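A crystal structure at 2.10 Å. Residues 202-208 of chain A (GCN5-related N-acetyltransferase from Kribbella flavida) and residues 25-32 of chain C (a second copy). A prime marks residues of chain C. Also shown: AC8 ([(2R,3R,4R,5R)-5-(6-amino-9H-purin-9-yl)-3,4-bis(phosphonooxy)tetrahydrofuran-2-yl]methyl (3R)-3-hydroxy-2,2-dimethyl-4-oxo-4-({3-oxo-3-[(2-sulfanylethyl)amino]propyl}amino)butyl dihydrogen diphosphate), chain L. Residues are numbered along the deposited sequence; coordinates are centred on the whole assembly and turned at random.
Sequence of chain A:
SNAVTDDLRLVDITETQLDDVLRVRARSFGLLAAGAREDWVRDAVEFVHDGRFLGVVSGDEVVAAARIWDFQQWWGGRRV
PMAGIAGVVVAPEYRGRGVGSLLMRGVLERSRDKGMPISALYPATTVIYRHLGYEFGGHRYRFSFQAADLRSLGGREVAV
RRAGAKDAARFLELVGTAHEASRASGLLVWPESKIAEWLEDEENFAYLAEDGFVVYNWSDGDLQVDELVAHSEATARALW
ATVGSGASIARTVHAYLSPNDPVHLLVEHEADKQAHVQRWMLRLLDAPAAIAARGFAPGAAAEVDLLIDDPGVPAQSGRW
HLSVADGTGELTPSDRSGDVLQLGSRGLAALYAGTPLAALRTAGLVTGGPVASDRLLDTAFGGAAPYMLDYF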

# COMPACT_ATOMS: atom_id res chain seq x y z
N GLU A 202 -29.62 -5.22 -14.97
CA GLU A 202 -29.51 -3.76 -14.95
C GLU A 202 -28.07 -3.29 -14.74
O GLU A 202 -27.73 -2.16 -15.08
CB GLU A 202 -30.41 -3.17 -13.86
CG GLU A 202 -31.90 -3.58 -13.94
CD GLU A 202 -32.25 -4.80 -13.09
OE1 GLU A 202 -32.94 -4.63 -12.06
OE2 GLU A 202 -31.87 -5.94 -13.46
N GLU A 203 -27.23 -4.16 -14.20
CA GLU A 203 -25.85 -3.79 -13.89
C GLU A 203 -24.94 -3.91 -15.11
O GLU A 203 -23.82 -3.37 -15.12
CB GLU A 203 -25.34 -4.63 -12.72
CG GLU A 203 -26.22 -4.49 -11.48
CD GLU A 203 -25.59 -5.09 -10.23
OE1 GLU A 203 -24.58 -5.81 -10.37
OE2 GLU A 203 -26.10 -4.83 -9.12
N ASN A 204 -25.43 -4.58 -16.14
CA ASN A 204 -24.69 -4.68 -17.40
C ASN A 204 -25.15 -3.67 -18.44
O ASN A 204 -26.35 -3.49 -18.66
CB ASN A 204 -24.80 -6.08 -17.96
CG ASN A 204 -24.10 -7.09 -17.09
OD1 ASN A 204 -23.02 -6.82 -16.57
ND2 ASN A 204 -24.71 -8.24 -16.89
N PHE A 205 -24.18 -3.02 -19.07
CA PHE A 205 -24.45 -1.93 -20.00
C PHE A 205 -24.11 -2.46 -21.39
O PHE A 205 -22.94 -2.69 -21.69
CB PHE A 205 -23.60 -0.70 -19.64
CG PHE A 205 -23.72 -0.27 -18.19
CD1 PHE A 205 -24.90 -0.49 -17.47
CD2 PHE A 205 -22.65 0.33 -17.53
CE1 PHE A 205 -25.02 -0.10 -16.13
CE2 PHE A 205 -22.75 0.73 -16.18
CZ PHE A 205 -23.94 0.51 -15.48
N ALA A 206 -25.12 -2.73 -22.20
CA ALA A 206 -24.89 -3.36 -23.50
C ALA A 206 -25.26 -2.40 -24.62
O ALA A 206 -26.32 -1.76 -24.57
CB ALA A 206 -25.68 -4.67 -23.61
N TYR A 207 -24.38 -2.31 -25.62
CA TYR A 207 -24.60 -1.44 -26.77
C TYR A 207 -24.40 -2.18 -28.09
O TYR A 207 -23.50 -3.02 -28.21
CB TYR A 207 -23.69 -0.21 -26.67
CG TYR A 207 -24.08 0.63 -25.49
CD1 TYR A 207 -25.14 1.52 -25.59
CD2 TYR A 207 -23.46 0.48 -24.26
CE1 TYR A 207 -25.55 2.27 -24.51
CE2 TYR A 207 -23.86 1.22 -23.16
CZ TYR A 207 -24.91 2.11 -23.29
OH TYR A 207 -25.31 2.85 -22.21
N LEU A 208 -25.23 -1.84 -29.08
CA LEU A 208 -25.26 -2.58 -30.33
C LEU A 208 -25.10 -1.66 -31.55
O LEU A 208 -25.86 -0.67 -31.72
CB LEU A 208 -26.59 -3.33 -30.45
CG LEU A 208 -26.83 -4.11 -31.74
CD1 LEU A 208 -25.75 -5.18 -31.89
CD2 LEU A 208 -28.21 -4.74 -31.77
N ARG C 25 -28.17 7.69 -14.74
CA ARG C 25 -27.25 7.95 -13.65
C ARG C 25 -26.37 6.73 -13.36
O ARG C 25 -25.17 6.87 -13.17
CB ARG C 25 -28.01 8.35 -12.38
CG ARG C 25 -27.09 8.75 -11.24
CD ARG C 25 -27.78 8.73 -9.87
NE ARG C 25 -26.80 9.05 -8.83
CZ ARG C 25 -25.89 8.18 -8.38
NH1 ARG C 25 -25.03 8.55 -7.45
NH2 ARG C 25 -25.84 6.94 -8.87
N ALA C 26 -26.98 5.54 -13.31
CA ALA C 26 -26.20 4.32 -13.05
C ALA C 26 -25.06 4.15 -14.07
O ALA C 26 -23.97 3.72 -13.72
CB ALA C 26 -27.11 3.11 -13.05
N ARG C 27 -25.32 4.52 -15.33
CA ARG C 27 -24.31 4.37 -16.38
C ARG C 27 -23.37 5.58 -16.44
O ARG C 27 -22.54 5.69 -17.35
CB ARG C 27 -24.99 4.17 -17.74
CG ARG C 27 -26.05 3.09 -17.70
CD ARG C 27 -26.50 2.59 -19.07
NE ARG C 27 -27.38 1.44 -18.87
CZ ARG C 27 -27.59 0.47 -19.76
NH1 ARG C 27 -28.40 -0.53 -19.46
NH2 ARG C 27 -26.98 0.50 -20.94
N SER C 28 -23.53 6.49 -15.48
CA SER C 28 -22.72 7.71 -15.40
C SER C 28 -21.85 7.75 -14.13
O SER C 28 -20.65 8.03 -14.21
CB SER C 28 -23.63 8.93 -15.45
OG SER C 28 -24.28 9.00 -16.69
N PHE C 29 -22.46 7.46 -12.99
CA PHE C 29 -21.79 7.60 -11.70
C PHE C 29 -21.54 6.28 -11.00
O PHE C 29 -20.66 6.20 -10.16
CB PHE C 29 -22.60 8.49 -10.74
CG PHE C 29 -22.71 9.92 -11.19
CD1 PHE C 29 -23.80 10.69 -10.82
CD2 PHE C 29 -21.73 10.49 -11.98
CE1 PHE C 29 -23.90 12.03 -11.22
CE2 PHE C 29 -21.82 11.83 -12.39
CZ PHE C 29 -22.91 12.59 -12.01
N GLY C 30 -22.36 5.28 -11.31
CA GLY C 30 -22.30 4.01 -10.63
C GLY C 30 -23.67 3.64 -10.08
O GLY C 30 -24.58 4.47 -10.07
N LEU C 31 -23.79 2.41 -9.59
CA LEU C 31 -25.06 1.86 -9.11
C LEU C 31 -25.38 2.41 -7.73
O LEU C 31 -24.47 2.66 -6.94
CB LEU C 31 -24.96 0.34 -9.02
CG LEU C 31 -24.28 -0.37 -10.19
CD1 LEU C 31 -24.04 -1.85 -9.86
CD2 LEU C 31 -25.11 -0.22 -11.47
N LEU C 32 -26.66 2.59 -7.43
CA LEU C 32 -27.08 2.98 -6.09
C LEU C 32 -27.53 1.77 -5.29
O LEU C 32 -28.23 0.91 -5.82
CB LEU C 32 -28.21 4.00 -6.13
CG LEU C 32 -27.81 5.44 -6.36
CD1 LEU C 32 -29.03 6.34 -6.36
CD2 LEU C 32 -26.82 5.88 -5.30
N1A AC8 L . -13.31 14.85 -21.56
O1A AC8 L . -22.19 18.83 -25.12
P1A AC8 L . -21.11 17.77 -25.29
C1B AC8 L . -16.26 18.09 -24.21
S1P AC8 L . -20.18 17.15 -13.70
C2A AC8 L . -12.94 15.93 -22.28
O2A AC8 L . -21.25 16.81 -26.43
P2A AC8 L . -21.69 15.67 -23.41
C2B AC8 L . -16.63 17.91 -25.66
O2B AC8 L . -15.47 17.55 -26.43
O2C AC8 L . -16.60 17.23 -28.65
C2P AC8 L . -20.35 15.99 -15.10
N3A AC8 L . -13.86 16.67 -22.92
O3A AC8 L . -20.99 17.04 -23.87
C3B AC8 L . -17.17 19.30 -26.02
O3B AC8 L . -16.07 20.18 -26.23
P3B AC8 L . -15.50 20.65 -27.67
O3C AC8 L . -16.06 15.26 -27.17
C3P AC8 L . -20.91 14.77 -14.41
C4A AC8 L . -15.18 16.32 -22.84
O4A AC8 L . -23.08 15.60 -23.99
C4B AC8 L . -17.81 19.80 -24.74
O4B AC8 L . -17.24 19.01 -23.69
O4C AC8 L . -14.18 16.53 -28.28
P4C AC8 L . -15.58 16.58 -27.73
N4P AC8 L . -21.15 13.58 -15.23
C5A AC8 L . -15.58 15.22 -22.11
O5A AC8 L . -20.71 14.55 -23.62
C5B AC8 L . -19.33 19.63 -24.72
O5B AC8 L . -19.65 18.42 -25.40
C5P AC8 L . -20.28 12.75 -15.78
O5P AC8 L . -19.07 12.95 -15.70
C6A AC8 L . -14.60 14.47 -21.45
N6A AC8 L . -14.94 13.37 -20.72
O6A AC8 L . -21.79 15.92 -21.82
C6P AC8 L . -20.87 11.54 -16.47
N7A AC8 L . -16.92 15.11 -22.21
O7A AC8 L . -15.30 19.41 -28.51
C7P AC8 L . -20.10 11.03 -17.70
C8A AC8 L . -17.35 16.13 -23.00
O8A AC8 L . -16.56 21.60 -28.21
N8P AC8 L . -20.19 12.06 -18.73
N9A AC8 L . -16.28 16.86 -23.38
O9A AC8 L . -14.19 21.32 -27.31
C9P AC8 L . -21.29 12.62 -19.24
O9P AC8 L . -22.40 12.28 -18.85
CAP AC8 L . -21.16 13.69 -20.31
OAP AC8 L . -20.13 13.32 -21.23
CBP AC8 L . -20.83 15.09 -19.78
CCP AC8 L . -20.64 16.02 -20.99
CDP AC8 L . -21.98 15.61 -18.92
CEP AC8 L . -19.55 15.08 -18.96
O HOH W 1 -28.66 0.86 -16.46
O HOH W 2 -27.98 -2.36 -21.56

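Chain C enters the contact at the end of a helix. Ala26′, still helical, points its CB toward chain A, but its carbonyl does the touching: Ala26′ O lies 3.7 Å from Phe205 CZ. Arg27′, the first residue to leave helical phi/psi, dominates the contact. Its extended chain, m at chi1 and t at chi2 and chi3, crosses the Phe205 ring, so that Arg27′ CG sits over one face, 3.8 Å from the centroid, a CH-pi contact. Further out, Arg27′ NE is 3.4 Å from Phe205 CD1, which lies over one face of the guanidinium. An arginine can thus offer methylenes to an aromatic ring and still send its polar end onward: Arg27′ NH2 donates a nearly straight hydrogen bond to Tyr207 OH (3.2 Å, 163°). Two waters link it to the backbone of chain A. Water 1 accepts from Arg27′ NE at 2.8 Å and donates weakly to Glu202 O at 3.4 Å; water 2 accepts from Arg27′ NH1 at 2.8 Å and Ala206 N at 3.0 Å. Ser28′, Phe29′ and Gly30′ make no contact with the chain A stretch. Phe29′ CE2 instead lies 3.4 Å from AC8 N4P, and at Gly30′ (phi/psi 126/171°) a CB would jam against Phe29′ O, which calls for glycine. Leu31′ returns to chain A, Leu31′ CD2 4.2 Å from Phe205 CZ, an apolar match, and Leu31′ CD1 3.6 Å from Glu203 CD. Together the stretches bury 358 Å², both sides summed; Phe205 and Tyr207 are buried, Leu31′ and Glu203 exposed.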